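Local structure of clostripain-related protein (Bacteroides thetaiotaomicron, 6N9J) at residues A[23-28]-A[229-234]; A[91-96]-A[148-153]. The protein is a secreted cysteine protease of the clostripain (C11) family that probably cleaves peptide bonds and is held here by a covalent peptide inhibitor. All coordinates share one frame; numbering follows the deposited sequence.

Interaction 1: residues A[23-28]-A[229-234]; sequences LSRFAS and ISNENW
Asn231 meets Phe26 beside the bound peptide inhibitor, its amide set at the rim of the aromatic ring. The CB of Asn231 begins the contact, 3.9 Å from CE1 of Phe26. The next atom, CG, stands beside CZ, and OD1 lies in the ring plane at the edge, 3.8 Å from CZ of Phe26. The two planes are nearly perpendicular, 82° apart. ND2 ends the chain 3.9 Å from NH1 of Arg25, whose guanidinium it approaches obliquely. With CG between the backbone N and the carbonyl carbon (chi1 81°), Arg25 lays that methylene over the centre of the Phe26 ring, 3.9 Å above its plane. The polar end of Asn231 is engaged by the inhibitor: OD1 takes a hydrogen bond from the peptide backbone, and ND2 gives it a weak one. Replacing Phe26 by an alanine would probably open a gap beneath Arg25 CG and leave the Asn231 amide freer to turn away from the peptide. Asn231 is the second residue of the type I turn Ser230–Asn233, opposite the start of helix 24-37. An apolar edge thus flanks an amide that hydrogen-bonds the ligand, consistent with a substrate-binding role.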
ATOM      1  N   LEU A  23      -1.749  -8.453  13.488  1.00 22.63           N
ATOM      2  CA  LEU A  23      -2.716  -8.655  12.424  1.00 23.04           C
ATOM      3  C   LEU A  23      -2.932 -10.129  12.102  1.00 25.13           C
ATOM      4  O   LEU A  23      -3.702 -10.459  11.197  1.00 24.43           O
ATOM      5  CB  LEU A  23      -2.275  -7.914  11.158  1.00 22.57           C
ATOM      6  CG  LEU A  23      -2.247  -6.390  11.311  1.00 22.29           C
ATOM      7  CD1 LEU A  23      -1.765  -5.738  10.042  1.00 21.43           C
ATOM      8  CD2 LEU A  23      -3.626  -5.874  11.697  1.00 21.02           C
ATOM      9  N   SER A  24      -2.265 -11.009  12.847  1.00 26.52           N
ATOM     10  CA  SER A  24      -2.268 -12.438  12.519  1.00 27.83           C
ATOM     11  C   SER A  24      -3.678 -13.003  12.395  1.00 29.52           C
ATOM     12  O   SER A  24      -3.909 -13.940  11.627  1.00 28.68           O
ATOM     13  CB  SER A  24      -1.498 -13.231  13.561  1.00 24.87           C
ATOM     14  OG  SER A  24      -2.096 -13.067  14.830  1.00 31.77           O
ATOM     15  N   ARG A  25      -4.612 -12.415  13.142  1.00 29.97           N
ATOM     16  CA  ARG A  25      -5.999 -12.880  13.181  1.00 30.88           C
ATOM     17  C   ARG A  25      -6.793 -12.596  11.892  1.00 29.50           C
ATOM     18  O   ARG A  25      -7.899 -13.111  11.727  1.00 30.43           O
ATOM     19  CB  ARG A  25      -6.735 -12.248  14.370  1.00 31.64           C
ATOM     20  CG  ARG A  25      -7.231 -10.837  14.102  1.00 33.03           C
ATOM     21  CD  ARG A  25      -8.111 -10.321  15.237  1.00 38.65           C
ATOM     22  NE  ARG A  25      -7.324  -9.859  16.379  1.00 41.91           N
ATOM     23  CZ  ARG A  25      -7.837  -9.495  17.554  1.00 43.25           C
ATOM     24  NH1 ARG A  25      -9.148  -9.540  17.759  1.00 44.19           N
ATOM     25  NH2 ARG A  25      -7.033  -9.083  18.526  1.00 41.82           N
ATOM     26  N   PHE A  26      -6.252 -11.771  10.997  1.00 25.66           N
ATOM     27  CA  PHE A  26      -6.957 -11.458   9.752  1.00 24.58           C
ATOM     28  C   PHE A  26      -6.484 -12.308   8.564  1.00 22.82           C
ATOM     29  O   PHE A  26      -7.214 -12.475   7.586  1.00 22.00           O
ATOM     30  CB  PHE A  26      -6.797  -9.980   9.389  1.00 23.39           C
ATOM     31  CG  PHE A  26      -7.351  -9.033  10.410  1.00 25.98           C
ATOM     32  CD1 PHE A  26      -8.723  -8.931  10.608  1.00 27.25           C
ATOM     33  CD2 PHE A  26      -6.504  -8.221  11.156  1.00 23.47           C
ATOM     34  CE1 PHE A  26      -9.242  -8.054  11.554  1.00 27.58           C
ATOM     35  CE2 PHE A  26      -7.012  -7.347  12.092  1.00 24.65           C
ATOM     36  CZ  PHE A  26      -8.388  -7.259  12.293  1.00 25.96           C
ATOM     37  N   ALA A  27      -5.267 -12.835   8.655  1.00 23.99           N
ATOM     38  CA  ALA A  27      -4.600 -13.468   7.510  1.00 23.89           C
ATOM     39  C   ALA A  27      -5.388 -14.637   6.900  1.00 24.93           C
ATOM     40  O   ALA A  27      -5.698 -14.614   5.714  1.00 23.02           O
ATOM     41  CB  ALA A  27      -3.212 -13.937   7.914  1.00 22.94           C
ATOM     42  N   SER A  28      -5.716 -15.648   7.708  1.00 29.88           N
ATOM     43  CA  SER A  28      -6.406 -16.850   7.205  1.00 31.85           C
ATOM     44  C   SER A  28      -7.739 -16.528   6.528  1.00 29.83           C
ATOM     45  O   SER A  28      -8.103 -17.151   5.529  1.00 24.56           O
ATOM     46  CB  SER A  28      -6.639 -17.849   8.340  1.00 33.08           C
ATOM     47  OG  SER A  28      -5.427 -18.487   8.697  1.00 34.89           O
ATOM     48  N   ILE A 229     -19.291  -0.761  14.103  1.00 30.18           N
ATOM     49  CA  ILE A 229     -18.031  -1.165  13.494  1.00 28.87           C
ATOM     50  C   ILE A 229     -17.338  -2.230  14.343  1.00 31.08           C
ATOM     51  O   ILE A 229     -17.344  -2.166  15.576  1.00 30.46           O
ATOM     52  CB  ILE A 229     -17.088   0.033  13.283  1.00 25.60           C
ATOM     53  CG1 ILE A 229     -15.820  -0.410  12.552  1.00 21.97           C
ATOM     54  CG2 ILE A 229     -16.746   0.723  14.611  1.00 26.25           C
ATOM     55  CD1 ILE A 229     -14.887   0.727  12.248  1.00 16.94           C
ATOM     56  N   SER A 230     -16.776  -3.233  13.677  1.00 30.55           N
ATOM     57  CA  SER A 230     -16.012  -4.266  14.369  1.00 31.10           C
ATOM     58  C   SER A 230     -15.015  -4.892  13.406  1.00 29.85           C
ATOM     59  O   SER A 230     -15.060  -4.630  12.212  1.00 27.44           O
ATOM     60  CB  SER A 230     -16.934  -5.337  14.951  1.00 30.40           C
ATOM     61  OG  SER A 230     -17.507  -6.116  13.917  1.00 31.53           O
ATOM     62  N   ASN A 231     -14.109  -5.707  13.934  1.00 33.61           N
ATOM     63  CA  ASN A 231     -13.138  -6.400  13.098  1.00 34.47           C
ATOM     64  C   ASN A 231     -13.852  -7.379  12.152  1.00 37.86           C
ATOM     65  O   ASN A 231     -13.344  -7.703  11.076  1.00 36.65           O
ATOM     66  CB  ASN A 231     -12.102  -7.128  13.970  1.00 32.48           C
ATOM     67  CG  ASN A 231     -11.208  -6.165  14.765  1.00 31.92           C
ATOM     68  OD1 ASN A 231     -10.810  -5.103  14.268  1.00 30.15           O
ATOM     69  ND2 ASN A 231     -10.894  -6.537  16.002  1.00 31.39           N
ATOM     70  N   GLU A 232     -15.044  -7.821  12.556  1.00 41.86           N
ATOM     71  CA  GLU A 232     -15.854  -8.740  11.757  1.00 45.33           C
ATOM     72  C   GLU A 232     -16.769  -8.020  10.775  1.00 43.11           C
ATOM     73  O   GLU A 232     -17.350  -8.643   9.884  1.00 42.51           O
ATOM     74  CB  GLU A 232     -16.706  -9.631  12.665  1.00 51.39           C
ATOM     75  CG  GLU A 232     -15.981 -10.836  13.221  1.00 56.42           C
ATOM     76  CD  GLU A 232     -15.167 -10.514  14.458  1.00 61.83           C
ATOM     77  OE1 GLU A 232     -15.134  -9.333  14.870  1.00 62.06           O
ATOM     78  OE2 GLU A 232     -14.560 -11.448  15.024  1.00 65.74           O
ATOM     79  N   ASN A 233     -16.902  -6.710  10.950  1.00 41.48           N
ATOM     80  CA  ASN A 233     -17.863  -5.925  10.180  1.00 40.04           C
ATOM     81  C   ASN A 233     -17.468  -4.454  10.107  1.00 34.05           C
ATOM     82  O   ASN A 233     -17.837  -3.666  10.972  1.00 30.81           O
ATOM     83  CB  ASN A 233     -19.256  -6.065  10.799  1.00 44.70           C
ATOM     84  CG  ASN A 233     -20.323  -5.321  10.018  1.00 47.78           C
ATOM     85  OD1 ASN A 233     -20.201  -5.124   8.807  1.00 49.15           O
ATOM     86  ND2 ASN A 233     -21.383  -4.909  10.711  1.00 48.71           N
ATOM     87  N   TRP A 234     -16.733  -4.082   9.065  1.00 30.77           N
ATOM     88  CA  TRP A 234     -16.197  -2.733   8.995  1.00 27.27           C
ATOM     89  C   TRP A 234     -17.173  -1.771   8.342  1.00 25.95           C
ATOM     90  O   TRP A 234     -17.394  -1.823   7.128  1.00 25.24           O
ATOM     91  CB  TRP A 234     -14.870  -2.714   8.247  1.00 23.26           C
ATOM     92  CG  TRP A 234     -14.027  -1.547   8.618  1.00 24.07           C
ATOM     93  CD1 TRP A 234     -14.027  -0.311   8.031  1.00 20.86           C
ATOM     94  CD2 TRP A 234     -13.061  -1.488   9.683  1.00 23.82           C
ATOM     95  NE1 TRP A 234     -13.114   0.509   8.664  1.00 20.14           N
ATOM     96  CE2 TRP A 234     -12.507  -0.190   9.674  1.00 21.89           C
ATOM     97  CE3 TRP A 234     -12.603  -2.413  10.631  1.00 25.66           C
ATOM     98  CZ2 TRP A 234     -11.521   0.207  10.578  1.00 23.79           C
ATOM     99  CZ3 TRP A 234     -11.626  -2.019  11.526  1.00 26.36           C
ATOM    100  CH2 TRP A 234     -11.094  -0.721  11.495  1.00 24.61           C
TER

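Interaction 2: residues A[91-96]-A[148-153]; sequences NVFTTA and SVAPHF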
ATOM      1  N   ASN A  91      14.581 -14.159  -1.158  1.00 27.23           N
ATOM      2  CA  ASN A  91      14.474 -15.598  -1.400  1.00 28.66           C
ATOM      3  C   ASN A  91      13.049 -15.991  -1.793  1.00 27.03           C
ATOM      4  O   ASN A  91      12.843 -16.782  -2.728  1.00 27.42           O
ATOM      5  CB  ASN A  91      14.927 -16.387  -0.167  1.00 31.51           C
ATOM      6  CG  ASN A  91      14.838 -17.903  -0.366  1.00 37.13           C
ATOM      7  OD1 ASN A  91      13.899 -18.547   0.107  1.00 39.92           O
ATOM      8  ND2 ASN A  91      15.819 -18.475  -1.062  1.00 36.25           N
ATOM      9  N   VAL A  92      12.065 -15.429  -1.092  1.00 20.52           N
ATOM     10  CA  VAL A  92      10.671 -15.679  -1.436  1.00 18.96           C
ATOM     11  C   VAL A  92      10.393 -15.253  -2.870  1.00 21.21           C
ATOM     12  O   VAL A  92       9.800 -16.010  -3.637  1.00 25.33           O
ATOM     13  CB  VAL A  92       9.705 -14.938  -0.496  1.00 19.27           C
ATOM     14  CG1 VAL A  92       8.266 -15.090  -0.984  1.00 18.12           C
ATOM     15  CG2 VAL A  92       9.857 -15.445   0.925  1.00 21.73           C
ATOM     16  N   PHE A  93      10.818 -14.036  -3.221  1.00 20.04           N
ATOM     17  CA  PHE A  93      10.643 -13.493  -4.571  1.00 18.33           C
ATOM     18  C   PHE A  93      11.270 -14.375  -5.639  1.00 19.49           C
ATOM     19  O   PHE A  93      10.638 -14.710  -6.626  1.00 21.72           O
ATOM     20  CB  PHE A  93      11.273 -12.102  -4.693  1.00 19.20           C
ATOM     21  CG  PHE A  93      10.487 -10.996  -4.033  1.00 20.97           C
ATOM     22  CD1 PHE A  93       9.182 -11.192  -3.626  1.00 20.87           C
ATOM     23  CD2 PHE A  93      11.061  -9.744  -3.846  1.00 21.69           C
ATOM     24  CE1 PHE A  93       8.465 -10.169  -3.026  1.00 21.58           C
ATOM     25  CE2 PHE A  93      10.350  -8.716  -3.238  1.00 21.66           C
ATOM     26  CZ  PHE A  93       9.045  -8.934  -2.836  1.00 20.85           C
ATOM     27  N   THR A  94      12.543 -14.697  -5.444  1.00 21.89           N
ATOM     28  CA  THR A  94      13.321 -15.447  -6.410  1.00 25.92           C
ATOM     29  C   THR A  94      12.657 -16.783  -6.710  1.00 28.46           C
ATOM     30  O   THR A  94      12.525 -17.173  -7.864  1.00 30.23           O
ATOM     31  CB  THR A  94      14.752 -15.670  -5.902  1.00 29.96           C
ATOM     32  OG1 THR A  94      15.413 -14.401  -5.798  1.00 32.24           O
ATOM     33  CG2 THR A  94      15.532 -16.556  -6.854  1.00 30.51           C
ATOM     34  N   THR A  95      12.212 -17.460  -5.660  1.00 27.52           N
ATOM     35  CA  THR A  95      11.523 -18.739  -5.790  1.00 24.80           C
ATOM     36  C   THR A  95      10.184 -18.599  -6.503  1.00 23.80           C
ATOM     37  O   THR A  95       9.866 -19.370  -7.409  1.00 25.40           O
ATOM     38  CB  THR A  95      11.278 -19.379  -4.404  1.00 24.92           C
ATOM     39  OG1 THR A  95      12.523 -19.551  -3.724  1.00 27.15           O
ATOM     40  CG2 THR A  95      10.599 -20.721  -4.545  1.00 26.13           C
ATOM     41  N   ALA A  96       9.397 -17.617  -6.072  1.00 21.92           N
ATOM     42  CA  ALA A  96       8.050 -17.430  -6.588  1.00 21.87           C
ATOM     43  C   ALA A  96       8.024 -17.192  -8.099  1.00 22.66           C
ATOM     44  O   ALA A  96       7.239 -17.809  -8.819  1.00 21.07           O
ATOM     45  CB  ALA A  96       7.379 -16.269  -5.871  1.00 20.69           C
ATOM     46  N   SER A 148      14.536  -5.416  -6.108  1.00 28.13           N
ATOM     47  CA  SER A 148      15.504  -5.337  -7.198  1.00 30.94           C
ATOM     48  C   SER A 148      15.765  -6.696  -7.852  1.00 33.43           C
ATOM     49  O   SER A 148      16.210  -6.750  -8.992  1.00 36.76           O
ATOM     50  CB  SER A 148      16.831  -4.743  -6.709  1.00 30.78           C
ATOM     51  OG  SER A 148      17.642  -5.724  -6.076  1.00 30.93           O
ATOM     52  N   VAL A 149      15.513  -7.782  -7.125  1.00 31.75           N
ATOM     53  CA  VAL A 149      15.697  -9.132  -7.654  1.00 29.31           C
ATOM     54  C   VAL A 149      14.391  -9.657  -8.235  1.00 29.89           C
ATOM     55  O   VAL A 149      14.343 -10.747  -8.790  1.00 30.06           O
ATOM     56  CB  VAL A 149      16.181 -10.133  -6.576  1.00 28.34           C
ATOM     57  CG1 VAL A 149      17.413  -9.603  -5.849  1.00 29.30           C
ATOM     58  CG2 VAL A 149      15.062 -10.441  -5.596  1.00 25.27           C
ATOM     59  N   ALA A 150      13.333  -8.870  -8.078  1.00 29.76           N
ATOM     60  CA  ALA A 150      12.012  -9.235  -8.563  1.00 27.91           C
ATOM     61  C   ALA A 150      11.822  -8.737  -9.993  1.00 27.39           C
ATOM     62  O   ALA A 150      12.552  -7.857 -10.449  1.00 27.83           O
ATOM     63  CB  ALA A 150      10.934  -8.654  -7.643  1.00 23.42           C
ATOM     64  N   PRO A 151      10.832  -9.286 -10.705  1.00 24.97           N
ATOM     65  CA  PRO A 151      10.482  -8.697 -12.001  1.00 25.33           C
ATOM     66  C   PRO A 151       9.855  -7.312 -11.843  1.00 23.06           C
ATOM     67  O   PRO A 151       9.459  -6.924 -10.732  1.00 20.52           O
ATOM     68  CB  PRO A 151       9.468  -9.690 -12.568  1.00 28.15           C
ATOM     69  CG  PRO A 151       8.876 -10.344 -11.344  1.00 27.44           C
ATOM     70  CD  PRO A 151      10.024 -10.479 -10.407  1.00 25.48           C
ATOM     71  N   HIS A 152       9.767  -6.570 -12.941  1.00 22.12           N
ATOM     72  CA  HIS A 152       9.086  -5.289 -12.917  1.00 20.12           C
ATOM     73  C   HIS A 152       7.587  -5.551 -12.859  1.00 20.28           C
ATOM     74  O   HIS A 152       7.072  -6.372 -13.617  1.00 23.28           O
ATOM     75  CB  HIS A 152       9.450  -4.450 -14.145  1.00 23.74           C
ATOM     76  CG  HIS A 152       8.749  -3.127 -14.195  1.00 23.74           C
ATOM     77  ND1 HIS A 152       9.092  -2.073 -13.377  1.00 24.19           N
ATOM     78  CD2 HIS A 152       7.709  -2.699 -14.948  1.00 24.91           C
ATOM     79  CE1 HIS A 152       8.297  -1.046 -13.626  1.00 25.71           C
ATOM     80  NE2 HIS A 152       7.448  -1.402 -14.575  1.00 27.54           N
ATOM     81  N   PHE A 153       6.884  -4.862 -11.960  1.00 20.71           N
ATOM     82  CA  PHE A 153       5.461  -5.129 -11.766  1.00 18.70           C
ATOM     83  C   PHE A 153       4.537  -4.192 -12.535  1.00 20.28           C
ATOM     84  O   PHE A 153       4.794  -2.985 -12.643  1.00 23.39           O
ATOM     85  CB  PHE A 153       5.111  -5.069 -10.285  1.00 15.33           C
ATOM     86  CG  PHE A 153       5.769  -6.145  -9.463  1.00 15.76           C
ATOM     87  CD1 PHE A 153       5.296  -7.446  -9.505  1.00 13.06           C
ATOM     88  CD2 PHE A 153       6.846  -5.846  -8.628  1.00 15.57           C
ATOM     89  CE1 PHE A 153       5.898  -8.440  -8.743  1.00 15.31           C
ATOM     90  CE2 PHE A 153       7.446  -6.828  -7.862  1.00 15.75           C
ATOM     91  CZ  PHE A 153       6.973  -8.136  -7.926  1.00 15.77           C
TER
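Phe93 and Ala150 supply one of two apolar contacts between residues 91-96, on helix 86-99, and residues 148-153, in the loop leading into strand 155-159. In this first one, the methyl CB of Ala150 comes obliquely to the ring, 4.0 Å from CD2 of Phe93. The second is made nearer the helix backbone, where CG2 of Val149 lies 4.2 Å from CB of Phe93 and close to the plane of the ring, at its edge. Val149 holds CG2 between its own backbone N and carbonyl carbon, while CG1 is anti to the carbonyl carbon (chi1 -52°), which brings CG2 to Phe93 and Thr94. Beyond the contact, Phe93 also packs on Leu147 and on Phe109 of strand 105-110, which ties the ring to the layer of helix against sheet.

A mixed approach follows at the more exposed margin. There OG1 of Thr94 stands 4.0 Å from the same CG2 of Val149, the two side chains crossing at about a right angle. This hydroxyl is hydrogen-bonded to the backbone O of Lys90, one turn back along the helix.

None of the hydrogen bonds joins the two segments; on the helix side, Asn91 O accepts from both N and OG1 of Thr95, which arrive from opposite faces of its carbonyl plane, OG1 at 3.0 Å. Cohesion between the segments consequently rests on dispersion and burial of methyl and ring carbons, with the Thr94 and Thr95 hydroxyls bonded to carbonyls of their own helix.

Both contacts set a loop against a helix flanking the central mixed sheet, with a phenylalanine as the buried member and exposed residues at the margin; neither lies wholly in the core. Their centres are 29 Å apart and they do not touch, although residues 91-96 and 148-153 both fall within the chain span between 23-28 and 229-234. Strand 105-110 is common ground: Phe26 packs on its Trp110 and Phe93 on its Phe109. The chemistry differs with place. Interaction 1 borders the inhibitor, so polar groups share the contact and a third party takes the hydrogen bonds. Interaction 2, without the ligand, is chiefly apolar and joins helix 86-99 to the loop between helix 140-146 and strand 155-159.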